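Local coordinates for sulfatase (Bacteroides fragilis CAG:558, PDB 6USS), which probably hydrolyses aryl sulfate esters as a calcium-dependent sulfatase of a gut bacterium, captured here as a catalytic-site variant, at residues Ser197-Asn202 with Asp228-Glu233; Val264-Asp269 with Ala286-Leu291; Ala234-Ala239 with Met257-Ile262; Ala188-Gly193 with Ala217-Asp222. The protein carries 1 engineered substitution. All coordinates share one frame; numbering follows the deposited sequence.

Contact 1: Ser197-Asn202 with Asp228-Glu233; sequences SYLGEN and DTFVSE
Tyr198-Glu201 and Asp228-Ser232 run close to antiparallel, 162° apart, and two weak backbone hydrogen bonds join them: Val231 N to Tyr198 O (2.9 Å) and Gly200 N to Thr229 O (3.3 Å). Tyr198 O also receives the CA-H of Phe230.

Side-chain packing centres on Tyr198, whose CG, anti to the carbonyl carbon (chi1 -73°), starts the ring beside Phe230. Tyr198 CB lies over one face of the Phe230 ring, offset toward its rim, in a CH-pi contact 3.7 Å from the centroid. The two ring planes differ by 22°, but with centroids 5.1 Å apart the rings barely overlap; instead Tyr198 CD2 reaches Phe230 CE2. Val231 brings CG1 to within 3.5 Å of the same Tyr198 CD2. Leu199, whose CB starts away from the partner segment, swings CD2 back to Phe230 CE1 (3.9 Å).

Phe230 occupies the N-cap position of helix 231-247, so the loop packs against the very start of that helix. On the loop side an ST turn shapes the approach, with Ser197 OG accepting from Leu199 N at 2.9 Å. The Tyr198 hydroxyl hydrogen-bonds to the His263 carbonyl, outside the contact.

Glu201 OE2 rests 3.3 Å from Asp228 CB. The two carboxylates are not in contact, and the salt bridge from Asp228 OD2 to Lys270 would be expected to offset some of their mutual repulsion.

Contact 2: Val264-Asp269 with Ala286-Leu291; sequences VPIDKD and AAYAAL
Ile266 fits against Ala287 and Leu291 in a buried, water-bridged contact that packs the irregular segment 264-269, part of the loop following strand 253-258, against the long helix 283-308. No direct hydrogen bond crosses it.

Ile266 carries the apolar half. Its CG2 is anti to the backbone N and points at the helix, meeting Ala287 CB at 3.7 Å and Leu291 CD1 at the same 3.7 Å, while CD1, at the end of the other branch, also touches Leu291 CD1 and comes to the edge of the Tyr288 ring, 4.2 Å from that ring's own CD1. An inverse gamma turn centred on Ile266, just after the cis peptide bond that precedes Pro265, gives the loop its sharp bend here. Further along, Lys268 CG brushes Ala287 CB, and Asp269 O faces Ala290 CB.

Tyr288 leads on toward the metal centre: its side chain is about 6 Å from that of the calcium ligand Asp43, and its hydroxyl bonds to Asp48.

The polar half belongs to one water. It donates to Asp267 O (2.7 Å) and to Ala287 O (2.8 Å), and accepts from Asp269 N (2.9 Å). Ala287 O already takes the helical bond from Leu291 N, so the water adds a second donor to that carbonyl. Methyl packing therefore fits the loop to the helix, and a three-way water supplies the polar link that the two backbones do not make directly.

Contact 3: Ala234-Ala239 with Met257-Ile262; sequences ALTLEA and MAHYAI
Met257 presses its thioether against one turn of helix 231-247, the tight end of the contact. Its CG is anti to the backbone N (chi1 -173°), and a bend at chi2 (75°) turns the sulfur toward the helix. SD meets Ala239 CB at 3.7 Å, and CE nestles against the backbone of the turn, 3.7 Å from Leu235 O, with Leu235 CB at 4.0 Å. The Thr236 side chain crosses that of Met257 at about a right angle.

Toward His259 and Tyr260 the packing is sparser, although both residues are buried. Here Leu235 CD1 reaches the edge of the Tyr260 ring at CD2 (3.9 Å), the two side chains crossing at about a right angle, and lies 4.3 Å from His259 ND1. Thr236 OG1 stands near the plane of the imidazole, 4.2 Å from CE1.

Helix 231-247 immediately precedes strand 253-258 and covers it, the alpha-on-beta layering of the alkaline-phosphatase-like sulfatase fold. Past the strand's end, the His259 side chain is about 6 Å from that of the calcium ligand Asp42.

Across the two segments the contact is purely van der Waals. The polar groups look elsewhere: Thr236 OG1 bonds to Ser232 O within its own helix and to Ser298 OG, which His259 NE2 also reaches, and Tyr260 OH to Ala188 O, so hydrogen bonds to helix 283-308 and to the loop after strand 185-187 help set these side chains.

Contact 4: Ala188-Gly193 with Ala217-Asp222; sequences AGHAGG and AVPGLD
Pro219 packs on the His190 ring where two irregular parts of one long loop fold back on each other. From His190 CB, which points toward the other segment, chi1 of 63° puts CG between the backbone N and the carbonyl carbon. CG meets Pro219 CG at 3.9 Å; one atom on, CD2 comes to 3.5 Å from Pro219 CD. At the tip, NE2 and CE1 both approach Ala217 O, each at 3.5 Å and obliquely to the ring, without forming a hydrogen bond. Pro219 CG sits over the imidazole face as a CH-pi partner, 4.1 Å from the centroid, and Gly192 N lies above the opposite face, so the ring is sandwiched between proline and its own loop.

Ala188 makes the second point of closure. Its CA makes a bent CA-H...O contact with Pro219 O, 3.1 Å away, and its CB packs on Val218 CG1 (3.9 Å). The carbonyl of Ala188 in turn accepts from Tyr260 OH, which ties this loop, just past strand 185-187, to the loop just past strand 253-258.

With no ionic pair or conventional hydrogen bond between the segments, the closure relies on weak contacts of C-H groups with a ring and a carbonyl oxygen, plus van der Waals packing.

How the contacts relate
From the N terminus, the chain leaves strand 185-187 for a long loop with no strand and only short 3-10 turns. Contact 4 opens at 188-193, and contact 1 at 197-202 before contact 4 closes at 217-222; contact 1 then closes at the start of helix 231-247, so the two cross, touching through Leu221 and Val231. Contact 3 follows in series, closing 234-239 onto 257-262, and contact 2 comes last, from 264-269 to helix 283-308. Tyr198 N bonds to Asp267 OD2, joining contact 1 to contact 2, while Ile262 packs on Tyr288 and Leu291 between contacts 3 and 2. Together they fasten loop, two helices and a sheet strand on one flank of the calcium site.

Contact 1: Ser197-Asn202 with Asp228-Glu233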
loop_
_atom_site.group_PDB
_atom_site.type_symbol
_atom_site.label_atom_id
_atom_site.label_comp_id
_atom_site.label_asym_id
_atom_site.label_seq_id
_atom_site.Cartn_x
_atom_site.Cartn_y
_atom_site.Cartn_z
ATOM N N SER A 197 -1.258 -21.423 14.565
ATOM C CA SER A 197 -1.592 -21.479 15.983
ATOM C C SER A 197 -2.158 -20.142 16.438
ATOM O O SER A 197 -1.709 -19.086 15.992
ATOM C CB SER A 197 -0.374 -21.833 16.839
ATOM O OG SER A 197 -0.679 -21.643 18.217
ATOM N N TYR A 198 -3.124 -20.198 17.353
ATOM C CA TYR A 198 -3.627 -18.990 17.998
ATOM C C TYR A 198 -2.698 -18.474 19.102
ATOM O O TYR A 198 -2.896 -17.350 19.590
ATOM C CB TYR A 198 -5.009 -19.250 18.612
ATOM C CG TYR A 198 -6.174 -19.374 17.662
ATOM C CD1 TYR A 198 -6.382 -20.540 16.924
ATOM C CD2 TYR A 198 -7.113 -18.344 17.543
ATOM C CE1 TYR A 198 -7.483 -20.664 16.058
ATOM C CE2 TYR A 198 -8.209 -18.453 16.692
ATOM C CZ TYR A 198 -8.391 -19.617 15.944
ATOM O OH TYR A 198 -9.484 -19.733 15.092
ATOM N N LEU A 199 -1.702 -19.261 19.508
ATOM C CA LEU A 199 -0.951 -19.018 20.735
ATOM C C LEU A 199 0.303 -18.197 20.452
ATOM O O LEU A 199 1.154 -18.606 19.648
ATOM C CB LEU A 199 -0.575 -20.343 21.401
ATOM C CG LEU A 199 -1.775 -21.210 21.790
ATOM C CD1 LEU A 199 -1.327 -22.513 22.406
ATOM C CD2 LEU A 199 -2.665 -20.453 22.761
ATOM N N GLY A 200 0.419 -17.050 21.134
ATOM C CA GLY A 200 1.659 -16.294 21.100
ATOM C C GLY A 200 2.834 -17.084 21.636
ATOM O O GLY A 200 3.979 -16.876 21.214
ATOM N N GLU A 201 2.569 -18.007 22.561
ATOM C CA GLU A 201 3.613 -18.920 22.998
ATOM C C GLU A 201 4.166 -19.726 21.831
ATOM O O GLU A 201 5.340 -20.107 21.845
ATOM C CB GLU A 201 3.078 -19.848 24.091
ATOM C CG GLU A 201 2.528 -19.116 25.315
ATOM C CD GLU A 201 1.012 -18.864 25.234
ATOM O OE1 GLU A 201 0.476 -18.754 24.099
ATOM O OE2 GLU A 201 0.361 -18.778 26.309
ATOM N N ASN A 202 3.350 -19.989 20.809
ATOM C CA ASN A 202 3.822 -20.714 19.639
ATOM C C ASN A 202 4.202 -19.791 18.489
ATOM O O ASN A 202 4.350 -20.258 17.354
ATOM C CB ASN A 202 2.771 -21.725 19.171
ATOM C CG ASN A 202 2.548 -22.843 20.179
ATOM O OD1 ASN A 202 3.410 -23.129 21.012
ATOM N ND2 ASN A 202 1.388 -23.482 20.101
ATOM N N ASP A 228 1.664 -14.622 26.195
ATOM C CA ASP A 228 0.386 -15.326 26.196
ATOM C C ASP A 228 -0.725 -14.520 25.523
ATOM O O ASP A 228 -1.900 -14.654 25.898
ATOM C CB ASP A 228 -0.014 -15.731 27.622
ATOM C CG ASP A 228 -0.358 -14.535 28.518
ATOM O OD1 ASP A 228 -0.096 -13.367 28.121
ATOM O OD2 ASP A 228 -0.903 -14.770 29.624
ATOM N N THR A 229 -0.391 -13.680 24.540
ATOM C CA THR A 229 -1.408 -12.956 23.779
ATOM C C THR A 229 -2.013 -13.895 22.728
ATOM O O THR A 229 -1.341 -14.273 21.760
ATOM C CB THR A 229 -0.819 -11.701 23.131
ATOM O OG1 THR A 229 -0.162 -10.892 24.118
ATOM C CG2 THR A 229 -1.912 -10.875 22.467
ATOM N N PHE A 230 -3.271 -14.297 22.946
ATOM C CA PHE A 230 -4.078 -14.985 21.940
ATOM C C PHE A 230 -4.206 -14.119 20.679
ATOM O O PHE A 230 -4.302 -12.891 20.761
ATOM C CB PHE A 230 -5.465 -15.289 22.525
ATOM C CG PHE A 230 -6.082 -16.569 22.020
ATOM C CD1 PHE A 230 -5.568 -17.799 22.401
ATOM C CD2 PHE A 230 -7.176 -16.542 21.170
ATOM C CE1 PHE A 230 -6.134 -18.979 21.943
ATOM C CE2 PHE A 230 -7.735 -17.711 20.710
ATOM C CZ PHE A 230 -7.214 -18.937 21.102
ATOM N N VAL A 231 -4.217 -14.762 19.500
ATOM C CA VAL A 231 -4.024 -14.009 18.255
ATOM C C VAL A 231 -5.166 -13.021 18.019
ATOM O O VAL A 231 -4.942 -11.909 17.519
ATOM C CB VAL A 231 -3.822 -14.951 17.048
ATOM C CG1 VAL A 231 -5.102 -15.636 16.641
ATOM C CG2 VAL A 231 -3.270 -14.153 15.870
ATOM N N SER A 232 -6.402 -13.403 18.377
ATOM C CA SER A 232 -7.533 -12.480 18.281
ATOM C C SER A 232 -7.331 -11.249 19.141
ATOM O O SER A 232 -7.837 -10.172 18.804
ATOM C CB SER A 232 -8.834 -13.186 18.693
ATOM O OG SER A 232 -8.892 -14.494 18.151
ATOM N N GLU A 233 -6.633 -11.400 20.273
ATOM C CA GLU A 233 -6.292 -10.251 21.105
ATOM C C GLU A 233 -5.225 -9.399 20.428
ATOM O O GLU A 233 -5.356 -8.166 20.346
ATOM C CB GLU A 233 -5.817 -10.721 22.487
ATOM C CG GLU A 233 -5.531 -9.612 23.517
ATOM C CD GLU A 233 -6.730 -8.690 23.774
ATOM O OE1 GLU A 233 -7.894 -9.151 23.709
ATOM O OE2 GLU A 233 -6.512 -7.487 24.041
#

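Contact 2: Val264-Asp269 with Ala286-Leu291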
loop_
_atom_site.group_PDB
_atom_site.type_symbol
_atom_site.label_atom_id
_atom_site.label_comp_id
_atom_site.label_asym_id
_atom_site.label_seq_id
_atom_site.Cartn_x
_atom_site.Cartn_y
_atom_site.Cartn_z
ATOM N N VAL A 264 -9.961 -23.562 12.309
ATOM C CA VAL A 264 -9.179 -24.615 12.956
ATOM C C VAL A 264 -7.698 -24.264 12.839
ATOM O O VAL A 264 -7.324 -23.454 11.973
ATOM C CB VAL A 264 -9.482 -26.004 12.366
ATOM C CG1 VAL A 264 -10.922 -26.407 12.693
ATOM C CG2 VAL A 264 -9.159 -26.080 10.849
ATOM N N PRO A 265 -6.819 -24.810 13.708
ATOM C CA PRO A 265 -7.143 -25.718 14.820
ATOM C C PRO A 265 -7.766 -24.957 15.988
ATOM O O PRO A 265 -7.451 -23.778 16.177
ATOM C CB PRO A 265 -5.784 -26.283 15.203
ATOM C CG PRO A 265 -4.849 -25.146 14.932
ATOM C CD PRO A 265 -5.382 -24.465 13.695
ATOM N N ILE A 266 -8.619 -25.617 16.765
ATOM C CA ILE A 266 -9.378 -24.932 17.826
ATOM C C ILE A 266 -8.494 -24.949 19.071
ATOM O O ILE A 266 -8.654 -25.762 19.984
ATOM C CB ILE A 266 -10.751 -25.578 18.059
ATOM C CG1 ILE A 266 -11.484 -25.805 16.728
ATOM C CG2 ILE A 266 -11.593 -24.737 19.020
ATOM C CD1 ILE A 266 -11.672 -24.540 15.887
ATOM N N ASP A 267 -7.540 -24.013 19.118
ATOM C CA ASP A 267 -6.687 -23.874 20.297
ATOM C C ASP A 267 -7.488 -23.348 21.483
ATOM O O ASP A 267 -8.478 -22.632 21.322
ATOM C CB ASP A 267 -5.524 -22.926 20.014
ATOM C CG ASP A 267 -4.473 -23.533 19.089
ATOM O OD1 ASP A 267 -4.259 -24.763 19.139
ATOM O OD2 ASP A 267 -3.856 -22.777 18.305
ATOM N N LYS A 268 -7.045 -23.695 22.688
ATOM C CA LYS A 268 -7.739 -23.262 23.896
ATOM C C LYS A 268 -7.313 -21.853 24.283
ATOM O O LYS A 268 -6.120 -21.553 24.377
ATOM C CB LYS A 268 -7.464 -24.213 25.061
ATOM C CG LYS A 268 -8.255 -25.512 25.001
ATOM C CD LYS A 268 -7.441 -26.673 25.533
ATOM C CE LYS A 268 -7.940 -27.991 24.967
ATOM N NZ LYS A 268 -8.714 -28.689 26.018
ATOM N N ASP A 269 -8.295 -20.990 24.508
ATOM C CA ASP A 269 -8.070 -19.654 25.035
ATOM C C ASP A 269 -8.317 -19.721 26.536
ATOM O O ASP A 269 -9.470 -19.791 26.983
ATOM C CB ASP A 269 -8.989 -18.649 24.343
ATOM C CG ASP A 269 -8.648 -17.199 24.675
ATOM O OD1 ASP A 269 -7.952 -16.939 25.685
ATOM O OD2 ASP A 269 -9.084 -16.309 23.917
ATOM N N ALA A 286 -16.009 -26.662 24.674
ATOM C CA ALA A 286 -15.535 -25.544 25.482
ATOM C C ALA A 286 -14.484 -24.725 24.733
ATOM O O ALA A 286 -14.466 -23.495 24.836
ATOM C CB ALA A 286 -14.978 -26.039 26.814
ATOM N N ALA A 287 -13.601 -25.382 23.971
ATOM C CA ALA A 287 -12.637 -24.624 23.177
ATOM C C ALA A 287 -13.328 -23.835 22.062
ATOM O O ALA A 287 -12.941 -22.693 21.771
ATOM C CB ALA A 287 -11.563 -25.550 22.605
ATOM N N TYR A 288 -14.346 -24.414 21.419
ATOM C CA TYR A 288 -15.066 -23.659 20.399
ATOM C C TYR A 288 -15.734 -22.433 21.015
ATOM O O TYR A 288 -15.554 -21.306 20.536
ATOM C CB TYR A 288 -16.096 -24.551 19.694
ATOM C CG TYR A 288 -16.525 -24.074 18.304
ATOM C CD1 TYR A 288 -15.619 -24.032 17.241
ATOM C CD2 TYR A 288 -17.839 -23.689 18.052
ATOM C CE1 TYR A 288 -16.013 -23.601 15.962
ATOM C CE2 TYR A 288 -18.239 -23.262 16.785
ATOM C CZ TYR A 288 -17.319 -23.218 15.746
ATOM O OH TYR A 288 -17.721 -22.795 14.501
ATOM N N ALA A 289 -16.490 -22.636 22.097
ATOM C CA ALA A 289 -17.143 -21.528 22.792
ATOM C C ALA A 289 -16.153 -20.432 23.159
ATOM O O ALA A 289 -16.473 -19.238 23.077
ATOM C CB ALA A 289 -17.842 -22.042 24.050
ATOM N N ALA A 290 -14.938 -20.825 23.559
ATOM C CA ALA A 290 -13.931 -19.852 23.949
ATOM C C ALA A 290 -13.424 -19.061 22.743
ATOM O O ALA A 290 -13.166 -17.855 22.854
ATOM C CB ALA A 290 -12.792 -20.557 24.681
ATOM N N LEU A 291 -13.293 -19.708 21.575
ATOM C CA LEU A 291 -12.965 -18.966 20.357
ATOM C C LEU A 291 -14.052 -17.950 20.034
ATOM O O LEU A 291 -13.758 -16.806 19.672
ATOM C CB LEU A 291 -12.785 -19.914 19.175
ATOM C CG LEU A 291 -11.525 -20.764 19.157
ATOM C CD1 LEU A 291 -11.238 -21.329 17.735
ATOM C CD2 LEU A 291 -10.369 -19.947 19.694
HETATM O O HOH W 1 -10.506 -21.550 22.666
#

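Contact 3: Ala234-Ala239 with Met257-Ile262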
loop_
_atom_site.group_PDB
_atom_site.type_symbol
_atom_site.label_atom_id
_atom_site.label_comp_id
_atom_site.label_asym_id
_atom_site.label_seq_id
_atom_site.Cartn_x
_atom_site.Cartn_y
_atom_site.Cartn_z
ATOM N N ALA A 234 -4.173 -10.047 19.912
ATOM C CA ALA A 234 -3.130 -9.326 19.191
ATOM C C ALA A 234 -3.713 -8.532 18.031
ATOM O O ALA A 234 -3.345 -7.370 17.810
ATOM C CB ALA A 234 -2.069 -10.300 18.677
ATOM N N LEU A 235 -4.621 -9.145 17.276
ATOM C CA LEU A 235 -5.219 -8.456 16.141
ATOM C C LEU A 235 -5.994 -7.230 16.595
ATOM O O LEU A 235 -5.921 -6.170 15.959
ATOM C CB LEU A 235 -6.126 -9.414 15.359
ATOM C CG LEU A 235 -5.413 -10.556 14.632
ATOM C CD1 LEU A 235 -6.396 -11.425 13.842
ATOM C CD2 LEU A 235 -4.326 -9.979 13.719
ATOM N N THR A 236 -6.734 -7.352 17.703
ATOM C CA THR A 236 -7.498 -6.218 18.214
ATOM C C THR A 236 -6.585 -5.078 18.668
ATOM O O THR A 236 -6.866 -3.909 18.389
ATOM C CB THR A 236 -8.407 -6.673 19.357
ATOM O OG1 THR A 236 -9.124 -7.844 18.948
ATOM C CG2 THR A 236 -9.388 -5.579 19.707
ATOM N N LEU A 237 -5.484 -5.390 19.357
ATOM C CA LEU A 237 -4.615 -4.320 19.835
ATOM C C LEU A 237 -3.929 -3.595 18.681
ATOM O O LEU A 237 -3.762 -2.369 18.734
ATOM C CB LEU A 237 -3.581 -4.864 20.816
ATOM C CG LEU A 237 -4.209 -5.421 22.088
ATOM C CD1 LEU A 237 -3.236 -6.411 22.739
ATOM C CD2 LEU A 237 -4.608 -4.297 23.051
ATOM N N GLU A 238 -3.533 -4.322 17.625
ATOM C CA GLU A 238 -2.943 -3.637 16.476
ATOM C C GLU A 238 -3.992 -2.876 15.678
ATOM O O GLU A 238 -3.700 -1.812 15.125
ATOM C CB GLU A 238 -2.202 -4.625 15.580
ATOM C CG GLU A 238 -1.041 -5.297 16.286
ATOM C CD GLU A 238 0.101 -4.328 16.633
ATOM O OE1 GLU A 238 0.669 -3.694 15.706
ATOM O OE2 GLU A 238 0.425 -4.202 17.838
ATOM N N ALA A 239 -5.215 -3.395 15.611
ATOM C CA ALA A 239 -6.290 -2.621 15.002
ATOM C C ALA A 239 -6.540 -1.334 15.781
ATOM O O ALA A 239 -6.780 -0.271 15.190
ATOM C CB ALA A 239 -7.569 -3.452 14.918
ATOM N N MET A 257 -11.798 -5.570 9.485
ATOM C CA MET A 257 -11.374 -6.395 10.618
ATOM C C MET A 257 -11.770 -7.834 10.324
ATOM O O MET A 257 -12.899 -8.245 10.578
ATOM C CB MET A 257 -12.004 -5.891 11.909
ATOM C CG MET A 257 -11.488 -6.573 13.154
ATOM S SD MET A 257 -9.838 -5.973 13.554
ATOM C CE MET A 257 -9.340 -7.122 14.846
ATOM N N ALA A 258 -10.830 -8.611 9.779
ATOM C CA ALA A 258 -11.104 -9.967 9.300
ATOM C C ALA A 258 -10.361 -10.972 10.177
ATOM O O ALA A 258 -9.196 -11.277 9.928
ATOM C CB ALA A 258 -10.713 -10.110 7.829
ATOM N N HIS A 259 -11.055 -11.506 11.183
ATOM C CA HIS A 259 -10.439 -12.392 12.165
ATOM C C HIS A 259 -9.974 -13.702 11.539
ATOM O O HIS A 259 -10.553 -14.197 10.564
ATOM C CB HIS A 259 -11.415 -12.699 13.304
ATOM C CG HIS A 259 -11.386 -11.676 14.382
ATOM N ND1 HIS A 259 -10.393 -11.637 15.334
ATOM C CD2 HIS A 259 -12.195 -10.621 14.636
ATOM C CE1 HIS A 259 -10.594 -10.606 16.135
ATOM N NE2 HIS A 259 -11.685 -9.976 15.736
ATOM N N TYR A 260 -8.904 -14.261 12.111
ATOM C CA TYR A 260 -8.580 -15.647 11.800
ATOM C C TYR A 260 -9.486 -16.607 12.564
ATOM O O TYR A 260 -9.780 -17.701 12.066
ATOM C CB TYR A 260 -7.107 -15.934 12.097
ATOM C CG TYR A 260 -6.189 -15.386 11.043
ATOM C CD1 TYR A 260 -6.005 -16.059 9.851
ATOM C CD2 TYR A 260 -5.521 -14.189 11.233
ATOM C CE1 TYR A 260 -5.185 -15.557 8.872
ATOM C CE2 TYR A 260 -4.693 -13.664 10.256
ATOM C CZ TYR A 260 -4.523 -14.359 9.068
ATOM O OH TYR A 260 -3.686 -13.880 8.074
ATOM N N ALA A 261 -9.923 -16.220 13.766
ATOM C CA ALA A 261 -10.980 -16.941 14.464
ATOM C C ALA A 261 -12.238 -16.969 13.602
ATOM O O ALA A 261 -12.573 -15.981 12.945
ATOM C CB ALA A 261 -11.263 -16.265 15.806
ATOM N N ILE A 262 -12.962 -18.089 13.614
ATOM C CA ILE A 262 -12.774 -19.201 14.537
ATOM C C ILE A 262 -12.305 -20.461 13.804
ATOM O O ILE A 262 -12.803 -21.565 14.043
ATOM C CB ILE A 262 -14.078 -19.459 15.295
ATOM C CG1 ILE A 262 -15.235 -19.645 14.295
ATOM C CG2 ILE A 262 -14.349 -18.310 16.263
ATOM C CD1 ILE A 262 -16.609 -19.857 14.941
#

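Contact 4: Ala188-Gly193 with Ala217-Asp222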
loop_
_atom_site.group_PDB
_atom_site.type_symbol
_atom_site.label_atom_id
_atom_site.label_comp_id
_atom_site.label_asym_id
_atom_site.label_seq_id
_atom_site.Cartn_x
_atom_site.Cartn_y
_atom_site.Cartn_z
ATOM N N ALA A 188 -1.098 -8.382 9.365
ATOM C CA ALA A 188 -1.151 -9.848 9.358
ATOM C C ALA A 188 -1.786 -10.444 8.098
ATOM O O ALA A 188 -2.092 -11.650 8.073
ATOM C CB ALA A 188 -1.883 -10.380 10.597
ATOM N N GLY A 189 -1.993 -9.652 7.050
ATOM C CA GLY A 189 -2.691 -10.130 5.871
ATOM C C GLY A 189 -1.725 -10.694 4.850
ATOM O O GLY A 189 -0.773 -10.023 4.446
ATOM N N HIS A 190 -1.974 -11.931 4.434
ATOM C CA HIS A 190 -1.164 -12.528 3.380
ATOM C C HIS A 190 -2.045 -13.500 2.602
ATOM O O HIS A 190 -3.274 -13.369 2.592
ATOM C CB HIS A 190 0.100 -13.171 3.981
ATOM C CG HIS A 190 -0.177 -14.298 4.930
ATOM N ND1 HIS A 190 0.353 -15.562 4.758
ATOM C CD2 HIS A 190 -0.915 -14.351 6.065
ATOM C CE1 HIS A 190 -0.049 -16.344 5.744
ATOM N NE2 HIS A 190 -0.821 -15.635 6.550
ATOM N N ALA A 191 -1.416 -14.470 1.936
ATOM C CA ALA A 191 -2.153 -15.439 1.130
ATOM C C ALA A 191 -2.792 -16.534 1.963
ATOM O O ALA A 191 -3.690 -17.224 1.468
ATOM C CB ALA A 191 -1.233 -16.090 0.095
ATOM N N GLY A 192 -2.343 -16.720 3.203
ATOM C CA GLY A 192 -2.905 -17.746 4.057
ATOM C C GLY A 192 -4.370 -17.552 4.419
ATOM O O GLY A 192 -4.788 -16.475 4.871
ATOM N N GLY A 193 -5.161 -18.606 4.233
ATOM C CA GLY A 193 -6.541 -18.610 4.674
ATOM C C GLY A 193 -6.719 -19.229 6.047
ATOM O O GLY A 193 -7.804 -19.135 6.627
ATOM N N ALA A 217 1.570 -19.636 9.030
ATOM C CA ALA A 217 2.160 -18.810 10.074
ATOM C C ALA A 217 1.687 -17.370 9.903
ATOM O O ALA A 217 1.617 -16.852 8.779
ATOM C CB ALA A 217 3.685 -18.886 10.023
ATOM N N VAL A 218 1.348 -16.724 11.018
ATOM C CA VAL A 218 0.736 -15.402 11.010
ATOM C C VAL A 218 1.848 -14.344 10.996
ATOM O O VAL A 218 2.651 -14.307 11.939
ATOM C CB VAL A 218 -0.202 -15.193 12.204
ATOM C CG1 VAL A 218 -0.975 -13.880 12.033
ATOM C CG2 VAL A 218 -1.161 -16.362 12.334
ATOM N N PRO A 219 1.919 -13.493 9.982
ATOM C CA PRO A 219 2.954 -12.458 9.947
ATOM C C PRO A 219 2.461 -11.185 10.629
ATOM O O PRO A 219 1.278 -11.027 10.940
ATOM C CB PRO A 219 3.170 -12.246 8.442
ATOM C CG PRO A 219 1.829 -12.560 7.828
ATOM C CD PRO A 219 1.117 -13.529 8.741
ATOM N N GLY A 220 3.403 -10.280 10.885
ATOM C CA GLY A 220 3.032 -8.966 11.367
ATOM C C GLY A 220 2.753 -8.845 12.850
ATOM O O GLY A 220 2.248 -7.802 13.277
ATOM N N LEU A 221 3.063 -9.864 13.659
ATOM C CA LEU A 221 2.781 -9.821 15.093
ATOM C C LEU A 221 4.004 -10.250 15.897
ATOM O O LEU A 221 3.881 -10.897 16.950
ATOM C CB LEU A 221 1.576 -10.696 15.433
ATOM C CG LEU A 221 0.293 -10.332 14.683
ATOM C CD1 LEU A 221 -0.765 -11.396 14.908
ATOM C CD2 LEU A 221 -0.217 -8.936 15.098
ATOM N N ASP A 222 5.192 -9.888 15.402
ATOM C CA ASP A 222 6.430 -10.403 15.969
ATOM C C ASP A 222 6.590 -9.989 17.432
ATOM O O ASP A 222 7.085 -10.773 18.251
ATOM C CB ASP A 222 7.624 -9.940 15.124
ATOM C CG ASP A 222 7.647 -10.556 13.691
ATOM O OD1 ASP A 222 6.589 -10.939 13.131
ATOM O OD2 ASP A 222 8.753 -10.642 13.114
#